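Local structure of 4-oxalmesaconate hydratase (Pseudomonas putida, 5CGZ) at residues 4-9 and 155-160; 22-27 and 171-176; 30-35 and 107-112. The protein catalyses the zinc-dependent hydration of 4-carboxy-2-hydroxymuconate (oxalomesaconate enol) to 4-carboxy-4-hydroxy-2-oxoadipate, the third step of gallate degradation. All blocks are in the same frame, centred on the assembly; numbering follows the deposited sequence.

Contact 1 of 3, residues 4-9 and 155-160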
loop_
_atom_site.group_PDB
_atom_site.type_symbol
_atom_site.label_atom_id
_atom_site.label_comp_id
_atom_site.label_asym_id
_atom_site.label_seq_id
_atom_site.Cartn_x
_atom_site.Cartn_y
_atom_site.Cartn_z
ATOM N N ALA A 4 -8.903 -29.117 -12.233
ATOM C CA ALA A 4 -8.247 -27.964 -11.613
ATOM C C ALA A 4 -6.824 -28.344 -11.236
ATOM O O ALA A 4 -6.474 -29.529 -11.189
ATOM C CB ALA A 4 -9.034 -27.464 -10.379
ATOM N N LEU A 5 -6.009 -27.332 -10.965
ATOM C CA LEU A 5 -4.571 -27.504 -10.854
ATOM C C LEU A 5 -4.019 -26.881 -9.576
ATOM O O LEU A 5 -4.402 -25.768 -9.191
ATOM C CB LEU A 5 -3.880 -26.879 -12.077
ATOM C CG LEU A 5 -2.350 -26.889 -12.078
ATOM C CD1 LEU A 5 -1.834 -28.329 -12.200
ATOM C CD2 LEU A 5 -1.796 -26.007 -13.200
ATOM N N VAL A 6 -3.111 -27.597 -8.929
ATOM C CA VAL A 6 -2.400 -27.058 -7.780
ATOM C C VAL A 6 -0.908 -27.069 -8.095
ATOM O O VAL A 6 -0.364 -28.105 -8.475
ATOM C CB VAL A 6 -2.693 -27.869 -6.498
ATOM C CG1 VAL A 6 -1.890 -27.329 -5.308
ATOM C CG2 VAL A 6 -4.181 -27.851 -6.209
ATOM N N VAL A 7 -0.254 -25.915 -7.980
ATOM C CA VAL A 7 1.197 -25.849 -8.175
ATOM C C VAL A 7 1.916 -25.625 -6.843
ATOM O O VAL A 7 1.859 -24.541 -6.256
ATOM C CB VAL A 7 1.588 -24.749 -9.157
ATOM C CG1 VAL A 7 3.098 -24.768 -9.393
ATOM C CG2 VAL A 7 0.843 -24.941 -10.468
ATOM N N SER A 8 2.589 -26.677 -6.391
ATOM C CA SER A 8 3.214 -26.748 -5.078
ATOM C C SER A 8 4.738 -26.618 -5.209
ATOM O O SER A 8 5.352 -27.381 -5.955
ATOM C CB SER A 8 2.818 -28.081 -4.427
ATOM O OG SER A 8 3.298 -28.211 -3.112
ATOM N N ALA A 9 5.358 -25.657 -4.523
ATOM C CA ALA A 9 6.815 -25.487 -4.657
ATOM C C ALA A 9 7.572 -26.722 -4.155
ATOM O O ALA A 9 8.500 -27.216 -4.798
ATOM C CB ALA A 9 7.290 -24.255 -3.905
ATOM N N TYR A 155 -5.466 -18.557 -7.332
ATOM C CA TYR A 155 -5.524 -18.189 -5.921
ATOM C C TYR A 155 -4.227 -18.528 -5.223
ATOM O O TYR A 155 -3.620 -19.558 -5.510
ATOM C CB TYR A 155 -6.649 -18.927 -5.188
ATOM C CG TYR A 155 -8.042 -18.782 -5.760
ATOM C CD1 TYR A 155 -8.494 -19.645 -6.757
ATOM C CD2 TYR A 155 -8.920 -17.818 -5.272
ATOM C CE1 TYR A 155 -9.776 -19.536 -7.274
ATOM C CE2 TYR A 155 -10.218 -17.701 -5.779
ATOM C CZ TYR A 155 -10.635 -18.569 -6.781
ATOM O OH TYR A 155 -11.911 -18.486 -7.297
ATOM N N ALA A 156 -3.825 -17.687 -4.276
ATOM C CA ALA A 156 -2.733 -18.030 -3.377
ATOM C C ALA A 156 -3.328 -18.643 -2.123
ATOM O O ALA A 156 -4.169 -18.014 -1.467
ATOM C CB ALA A 156 -1.895 -16.804 -3.037
ATOM N N PHE A 157 -2.927 -19.876 -1.799
ATOM C CA PHE A 157 -3.382 -20.479 -0.550
ATOM C C PHE A 157 -2.537 -19.919 0.608
ATOM O O PHE A 157 -1.606 -19.131 0.384
ATOM C CB PHE A 157 -3.347 -22.025 -0.604
ATOM C CG PHE A 157 -2.117 -22.612 -1.256
ATOM C CD1 PHE A 157 -0.840 -22.196 -0.896
ATOM C CD2 PHE A 157 -2.244 -23.627 -2.209
ATOM C CE1 PHE A 157 0.295 -22.767 -1.495
ATOM C CE2 PHE A 157 -1.129 -24.197 -2.802
ATOM C CZ PHE A 157 0.144 -23.767 -2.450
ATOM N N GLU A 158 -2.874 -20.300 1.839
ATOM C CA GLU A 158 -2.360 -19.602 3.020
ATOM C C GLU A 158 -0.895 -19.915 3.336
ATOM O O GLU A 158 -0.524 -21.073 3.514
ATOM C CB GLU A 158 -3.219 -19.925 4.245
ATOM C CG GLU A 158 -2.742 -19.173 5.509
ATOM C CD GLU A 158 -3.784 -19.134 6.623
ATOM O OE1 GLU A 158 -4.967 -19.478 6.376
ATOM O OE2 GLU A 158 -3.420 -18.751 7.750
ATOM N N PRO A 159 -0.049 -18.875 3.407
ATOM C CA PRO A 159 1.336 -19.127 3.837
ATOM C C PRO A 159 1.429 -19.289 5.351
ATOM O O PRO A 159 0.475 -18.984 6.082
ATOM C CB PRO A 159 2.098 -17.892 3.353
ATOM C CG PRO A 159 1.077 -16.833 3.152
ATOM C CD PRO A 159 -0.275 -17.483 2.988
ATOM N N HIS A 160 2.566 -19.791 5.813
ATOM C CA HIS A 160 2.754 -20.091 7.226
ATOM C C HIS A 160 2.584 -18.837 8.082
ATOM O O HIS A 160 1.971 -18.883 9.159
ATOM C CB HIS A 160 4.134 -20.709 7.455
ATOM C CG HIS A 160 4.289 -21.356 8.795
ATOM N ND1 HIS A 160 3.584 -22.484 9.162
ATOM C CD2 HIS A 160 5.066 -21.035 9.861
ATOM C CE1 HIS A 160 3.929 -22.838 10.387
ATOM N NE2 HIS A 160 4.825 -21.975 10.834
#

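Contact 2 of 3, residues 22-27 and 171-176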
loop_
_atom_site.group_PDB
_atom_site.type_symbol
_atom_site.label_atom_id
_atom_site.label_comp_id
_atom_site.label_asym_id
_atom_site.label_seq_id
_atom_site.Cartn_x
_atom_site.Cartn_y
_atom_site.Cartn_z
ATOM N N ILE A 22 -8.599 -29.494 -2.450
ATOM C CA ILE A 22 -8.451 -30.635 -3.353
ATOM C C ILE A 22 -9.553 -31.677 -3.108
ATOM O O ILE A 22 -10.272 -32.067 -4.039
ATOM C CB ILE A 22 -7.048 -31.283 -3.209
ATOM C CG1 ILE A 22 -5.972 -30.308 -3.718
ATOM C CG2 ILE A 22 -6.987 -32.605 -3.981
ATOM C CD1 ILE A 22 -4.543 -30.719 -3.414
ATOM N N ALA A 23 -9.698 -32.102 -1.854
ATOM C CA ALA A 23 -10.695 -33.108 -1.493
ATOM C C ALA A 23 -12.107 -32.617 -1.783
ATOM O O ALA A 23 -12.951 -33.383 -2.254
ATOM C CB ALA A 23 -10.559 -33.493 -0.017
ATOM N N LEU A 24 -12.365 -31.339 -1.508
ATOM C CA LEU A 24 -13.702 -30.787 -1.691
ATOM C C LEU A 24 -14.098 -30.791 -3.172
ATOM O O LEU A 24 -15.197 -31.229 -3.533
ATOM C CB LEU A 24 -13.801 -29.363 -1.115
ATOM C CG LEU A 24 -15.212 -28.764 -1.062
ATOM C CD1 LEU A 24 -16.088 -29.503 -0.055
ATOM C CD2 LEU A 24 -15.195 -27.264 -0.758
ATOM N N HIS A 25 -13.218 -30.302 -4.037
ATOM C CA HIS A 25 -13.574 -30.227 -5.451
ATOM C C HIS A 25 -13.575 -31.615 -6.118
ATOM O O HIS A 25 -14.350 -31.856 -7.044
ATOM C CB HIS A 25 -12.644 -29.256 -6.193
ATOM C CG HIS A 25 -12.896 -27.815 -5.852
ATOM N ND1 HIS A 25 -12.356 -27.211 -4.736
ATOM C CD2 HIS A 25 -13.663 -26.876 -6.458
ATOM C CE1 HIS A 25 -12.764 -25.952 -4.679
ATOM N NE2 HIS A 25 -13.557 -25.724 -5.713
ATOM N N ALA A 26 -12.724 -32.521 -5.649
ATOM C CA ALA A 26 -12.757 -33.896 -6.144
ATOM C C ALA A 26 -14.160 -34.496 -5.943
ATOM O O ALA A 26 -14.698 -35.167 -6.833
ATOM C CB ALA A 26 -11.697 -34.748 -5.442
ATOM N N GLU A 27 -14.768 -34.222 -4.790
ATOM C CA GLU A 27 -16.107 -34.737 -4.503
ATOM C C GLU A 27 -17.162 -34.044 -5.352
ATOM O O GLU A 27 -18.278 -34.552 -5.506
ATOM C CB GLU A 27 -16.433 -34.595 -3.013
ATOM C CG GLU A 27 -15.547 -35.468 -2.140
ATOM C CD GLU A 27 -16.009 -35.535 -0.692
ATOM O OE1 GLU A 27 -16.997 -34.856 -0.340
ATOM O OE2 GLU A 27 -15.386 -36.281 0.095
ATOM N N THR A 171 -11.234 -14.851 0.033
ATOM C CA THR A 171 -12.132 -15.973 -0.247
ATOM C C THR A 171 -11.939 -17.056 0.810
ATOM O O THR A 171 -10.818 -17.494 1.041
ATOM C CB THR A 171 -11.870 -16.564 -1.655
ATOM O OG1 THR A 171 -12.056 -15.547 -2.644
ATOM C CG2 THR A 171 -12.813 -17.744 -1.969
ATOM N N PHE A 172 -13.019 -17.465 1.474
ATOM C CA PHE A 172 -12.960 -18.621 2.370
ATOM C C PHE A 172 -13.687 -19.804 1.760
ATOM O O PHE A 172 -14.861 -19.706 1.376
ATOM C CB PHE A 172 -13.569 -18.315 3.748
ATOM C CG PHE A 172 -12.721 -17.423 4.602
ATOM C CD1 PHE A 172 -11.491 -17.860 5.070
ATOM C CD2 PHE A 172 -13.160 -16.155 4.954
ATOM C CE1 PHE A 172 -10.696 -17.037 5.866
ATOM C CE2 PHE A 172 -12.381 -15.328 5.753
ATOM C CZ PHE A 172 -11.142 -15.769 6.205
ATOM N N LEU A 173 -12.980 -20.922 1.682
ATOM C CA LEU A 173 -13.551 -22.166 1.195
ATOM C C LEU A 173 -13.947 -23.020 2.393
ATOM O O LEU A 173 -13.096 -23.375 3.204
ATOM C CB LEU A 173 -12.551 -22.915 0.311
ATOM C CG LEU A 173 -13.062 -24.174 -0.389
ATOM C CD1 LEU A 173 -14.076 -23.804 -1.484
ATOM C CD2 LEU A 173 -11.895 -24.988 -0.962
ATOM N N ASP A 174 -15.233 -23.333 2.507
ATOM C CA ASP A 174 -15.711 -24.171 3.604
ATOM C C ASP A 174 -15.336 -25.617 3.335
ATOM O O ASP A 174 -15.898 -26.253 2.446
ATOM C CB ASP A 174 -17.227 -24.034 3.773
ATOM C CG ASP A 174 -17.759 -24.821 4.963
ATOM O OD1 ASP A 174 -16.963 -25.505 5.646
ATOM O OD2 ASP A 174 -18.985 -24.763 5.209
ATOM N N ILE A 175 -14.386 -26.138 4.104
ATOM C CA ILE A 175 -13.919 -27.502 3.896
ATOM C C ILE A 175 -14.373 -28.428 5.023
ATOM O O ILE A 175 -13.824 -29.515 5.206
ATOM C CB ILE A 175 -12.374 -27.573 3.786
ATOM C CG1 ILE A 175 -11.720 -27.121 5.095
ATOM C CG2 ILE A 175 -11.874 -26.757 2.590
ATOM C CD1 ILE A 175 -10.247 -27.539 5.199
ATOM N N THR A 176 -15.371 -27.989 5.779
ATOM C CA THR A 176 -15.882 -28.772 6.896
ATOM C C THR A 176 -16.223 -30.221 6.486
ATOM O O THR A 176 -15.917 -31.168 7.209
ATOM C CB THR A 176 -17.129 -28.112 7.498
ATOM O OG1 THR A 176 -16.786 -26.809 8.007
ATOM C CG2 THR A 176 -17.695 -28.979 8.622
#

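Contact 3 of 3, residues 30-35 and 107-112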
loop_
_atom_site.group_PDB
_atom_site.type_symbol
_atom_site.label_atom_id
_atom_site.label_comp_id
_atom_site.label_asym_id
_atom_site.label_seq_id
_atom_site.Cartn_x
_atom_site.Cartn_y
_atom_site.Cartn_z
ATOM N N TYR A 30 -14.393 -33.003 -9.873
ATOM C CA TYR A 30 -13.194 -32.429 -10.492
ATOM C C TYR A 30 -12.063 -33.437 -10.533
ATOM O O TYR A 30 -11.811 -34.138 -9.545
ATOM C CB TYR A 30 -12.702 -31.195 -9.731
ATOM C CG TYR A 30 -13.491 -29.935 -9.946
ATOM C CD1 TYR A 30 -14.722 -29.751 -9.330
ATOM C CD2 TYR A 30 -12.987 -28.909 -10.734
ATOM C CE1 TYR A 30 -15.436 -28.588 -9.504
ATOM C CE2 TYR A 30 -13.697 -27.738 -10.918
ATOM C CZ TYR A 30 -14.919 -27.583 -10.299
ATOM O OH TYR A 30 -15.634 -26.423 -10.476
ATOM N N ALA A 31 -11.380 -33.500 -11.674
ATOM C CA ALA A 31 -10.097 -34.182 -11.752
ATOM C C ALA A 31 -9.038 -33.214 -11.245
ATOM O O ALA A 31 -8.601 -32.310 -11.965
ATOM C CB ALA A 31 -9.791 -34.637 -13.181
ATOM N N MET A 32 -8.662 -33.383 -9.983
ATOM C CA MET A 32 -7.682 -32.512 -9.362
ATOM C C MET A 32 -6.280 -33.007 -9.673
ATOM O O MET A 32 -5.961 -34.163 -9.414
ATOM C CB MET A 32 -7.906 -32.445 -7.851
ATOM C CG MET A 32 -9.264 -31.849 -7.448
ATOM S SD MET A 32 -9.505 -30.158 -8.060
ATOM C CE MET A 32 -8.050 -29.349 -7.371
ATOM N N HIS A 33 -5.449 -32.131 -10.233
ATOM C CA HIS A 33 -4.056 -32.476 -10.518
ATOM C C HIS A 33 -3.081 -31.585 -9.753
ATOM O O HIS A 33 -3.233 -30.360 -9.724
ATOM C CB HIS A 33 -3.764 -32.370 -12.018
ATOM C CG HIS A 33 -2.393 -32.850 -12.388
ATOM N ND1 HIS A 33 -1.968 -34.143 -12.154
ATOM C CD2 HIS A 33 -1.342 -32.207 -12.954
ATOM C CE1 HIS A 33 -0.719 -34.277 -12.567
ATOM N NE2 HIS A 33 -0.314 -33.115 -13.058
ATOM N N VAL A 34 -2.068 -32.204 -9.161
ATOM C CA VAL A 34 -1.047 -31.490 -8.410
ATOM C C VAL A 34 0.312 -31.605 -9.098
ATOM O O VAL A 34 0.763 -32.710 -9.423
ATOM C CB VAL A 34 -0.936 -32.031 -6.971
ATOM C CG1 VAL A 34 0.195 -31.344 -6.202
ATOM C CG2 VAL A 34 -2.253 -31.850 -6.243
ATOM N N VAL A 35 0.952 -30.465 -9.336
ATOM C CA VAL A 35 2.359 -30.448 -9.716
ATOM C C VAL A 35 3.207 -30.037 -8.509
ATOM O O VAL A 35 3.023 -28.945 -7.965
ATOM C CB VAL A 35 2.652 -29.475 -10.871
ATOM C CG1 VAL A 35 4.158 -29.376 -11.103
ATOM C CG2 VAL A 35 1.940 -29.901 -12.143
ATOM N N PRO A 107 -7.294 -26.610 -16.544
ATOM C CA PRO A 107 -7.914 -26.426 -15.221
ATOM C C PRO A 107 -8.934 -25.283 -15.171
ATOM O O PRO A 107 -8.788 -24.286 -15.887
ATOM C CB PRO A 107 -6.716 -26.124 -14.316
ATOM C CG PRO A 107 -5.699 -25.489 -15.245
ATOM C CD PRO A 107 -5.871 -26.214 -16.564
ATOM N N GLU A 108 -9.956 -25.436 -14.328
ATOM C CA GLU A 108 -10.944 -24.383 -14.110
ATOM C C GLU A 108 -10.432 -23.335 -13.140
ATOM O O GLU A 108 -10.912 -22.200 -13.133
ATOM C CB GLU A 108 -12.253 -24.954 -13.569
ATOM C CG GLU A 108 -13.100 -25.669 -14.610
ATOM C CD GLU A 108 -14.435 -26.119 -14.035
ATOM O OE1 GLU A 108 -14.863 -25.582 -12.975
ATOM O OE2 GLU A 108 -15.055 -27.014 -14.639
ATOM N N PHE A 109 -9.483 -23.730 -12.298
ATOM C CA PHE A 109 -8.838 -22.784 -11.393
ATOM C C PHE A 109 -7.484 -23.333 -10.980
ATOM O O PHE A 109 -7.200 -24.523 -11.171
ATOM C CB PHE A 109 -9.724 -22.485 -10.165
ATOM C CG PHE A 109 -9.970 -23.677 -9.259
ATOM C CD1 PHE A 109 -9.081 -23.986 -8.236
ATOM C CD2 PHE A 109 -11.107 -24.460 -9.411
ATOM C CE1 PHE A 109 -9.309 -25.070 -7.391
ATOM C CE2 PHE A 109 -11.347 -25.545 -8.571
ATOM C CZ PHE A 109 -10.445 -25.853 -7.561
ATOM N N VAL A 110 -6.644 -22.454 -10.440
ATOM C CA VAL A 110 -5.291 -22.819 -10.032
ATOM C C VAL A 110 -5.011 -22.362 -8.601
ATOM O O VAL A 110 -5.352 -21.240 -8.222
ATOM C CB VAL A 110 -4.242 -22.197 -10.969
ATOM C CG1 VAL A 110 -2.851 -22.746 -10.651
ATOM C CG2 VAL A 110 -4.612 -22.460 -12.417
ATOM N N LEU A 111 -4.393 -23.230 -7.806
ATOM C CA LEU A 111 -3.955 -22.850 -6.463
ATOM C C LEU A 111 -2.432 -22.875 -6.398
ATOM O O LEU A 111 -1.804 -23.831 -6.864
ATOM C CB LEU A 111 -4.534 -23.799 -5.409
ATOM C CG LEU A 111 -6.030 -24.093 -5.452
ATOM C CD1 LEU A 111 -6.425 -24.926 -4.249
ATOM C CD2 LEU A 111 -6.811 -22.790 -5.483
ATOM N N SER A 112 -1.828 -21.830 -5.840
ATOM C CA SER A 112 -0.386 -21.852 -5.608
ATOM C C SER A 112 -0.037 -20.924 -4.440
ATOM O O SER A 112 -0.926 -20.546 -3.667
ATOM C CB SER A 112 0.381 -21.475 -6.884
ATOM O OG SER A 112 1.751 -21.845 -6.779
#

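Contact 1 of 3, residues 4-9 and 155-160
The phenyl ring of F157 is met near its plane, at the edge, by V6, whose CG1 stands 4.1 Å from F157 CE2. The V7 carbonyl reaches the same ring obliquely, V7 O lying 4.2 Å from F157 CZ, while H113 pairs with it edge-to-face. V6 offers the branch anti to its backbone N (chi1 178°), and the two side chains cross at about a right angle. In F157, CG sits between the backbone N and the carbonyl carbon (chi1 42°), which swings the ring off strand 154-157 toward strand 3-8. These parallel strands are not neighbours: strand 110-112 runs between them, and the ring bridges over it, L111 also touching it. R17 and A18 of helix 13-27 pack on the ring as well. The F157 side chain is about 5 Å from that of the zinc ligand D13 and about 8 Å from the bound zinc ion. V7 O is hydrogen-bonded to the hydroxyl of S112. V6 and F157 meet through carbon atoms; the contact is sparse, buried and apolar, and it puts a hydrophobic ring close to the metal site of the Rossmann-like core.

Contact 2 of 3, residues 22-27 and 171-176
D174, whose backbone O touches L24, has its carboxylate OD1 gripped twice by T176. The hydroxyl OG1 of T176 gives its proton to D174 OD1 at 2.7 Å, on the syn lone pair. The backbone N of T176 reaches D174 OD1 at 3.0 Å from the anti side, tilted from the carboxylate plane by 33°, and so closes an Asx turn where strand 171-174 ends. T176 OG1 is in turn bonded to the backbone N atoms of V223 and Y224. Against this turn lies helix 13-27, its local axis inclined at 65° to the strand. L24 presses CD2 to 3.4 Å from D174 O, and the same methyl meets L173 CD1 at 3.7 Å, the two leucines tip to tip. Each has CG anti to its backbone N (chi1 -171° for L24), an extended start that carries the methyls into contact. H25 presents its ring edge, CE1 lying 3.9 Å from L173 CD2. Cutting L173 back to an alanine is likely to open a gap between helix and strand, leaving the L24 methyl and the H25 edge without their shared partner. The imidazole is held at both nitrogens, ND1 by A21 O and NE2 by the backbone N of L239 of a neighbouring subunit; a strand of that same subunit pairs in parallel with residues 171-173. That pattern would favour a neutral H25 with its proton on ND1, so a ring of fixed rotation turns its carbon edge to the leucine and its nitrogens to the backbone of its own helix and of the adjoining subunit.

Contact 3 of 3, residues 30-35 and 107-112
E108 runs past the edge of Y30, starting with its CB 4.1 Å from Y30 CE2. From there the chain is extended beyond CG (chi2 -176°), which carries the carboxylate across the phenol edge at about a right angle: E108 CD is 3.6 Å from Y30 CE2. At the tip, E108 OE1 accepts the hydroxyl proton of Y30 OH at 2.7 Å. The oxygen lies near the plane of the phenol ring, whereas the hydroxyl stands on the syn side of the carboxylate and 35° out of its plane. The other oxygen, OE2, makes a salt bridge with K2, which lies outside both segments, so each end of the carboxylate has a partner and its rotation is restrained. Y30 OH is also bonded to ND2 of N238 of a neighbouring subunit.

Deeper in, F109 takes up the apolar side of the contact. Its ring meets that of Y30 obliquely, the planes at 59° and the centroids 5.9 Å apart, with Y30 CE2 and F109 CE2 separated by 4.0 Å. M32 folds back on itself and lays its methyl CE 4.2 Å from F109 CZ. M32 SD stands 5.5 Å from the centroid of the F109 ring, an oblique Met-aromatic contact. L111 CG lies at the edge of F109, in its plane.

Strand 3-8 separates strands 31-36 and 110-112 in the parallel part of the sheet, and its A4 touches both M32 and F109. H25 of helix 13-27 sets its ring edge-to-face with Y30 and also meets F109, Y155 of strand 154-157 borders F109, and L239 and A240 of the neighbouring subunit cover F109 and the Y30-E108 pair.

In the fold
All three contacts belong to one seven-stranded mixed sheet and the helix 13-27 packed on it. Centre to centre, contacts 1 and 3 are about 9 Å apart, 2 and 3 about 12 Å, and 1 and 2 about 13 Å. Strand 3-8, helix 13-27 and strand 31-36 follow one another as a beta-alpha-beta unit and supply the first segments of contacts 1, 2 and 3 in turn. Contact 3 is nested within the loops closed by the other two, which themselves cross along the chain. Contact 1 lies nearest the chain centre and the zinc site; contacts 2 and 3 lie farther out, where both touch the same neighbouring subunit of the hexamer.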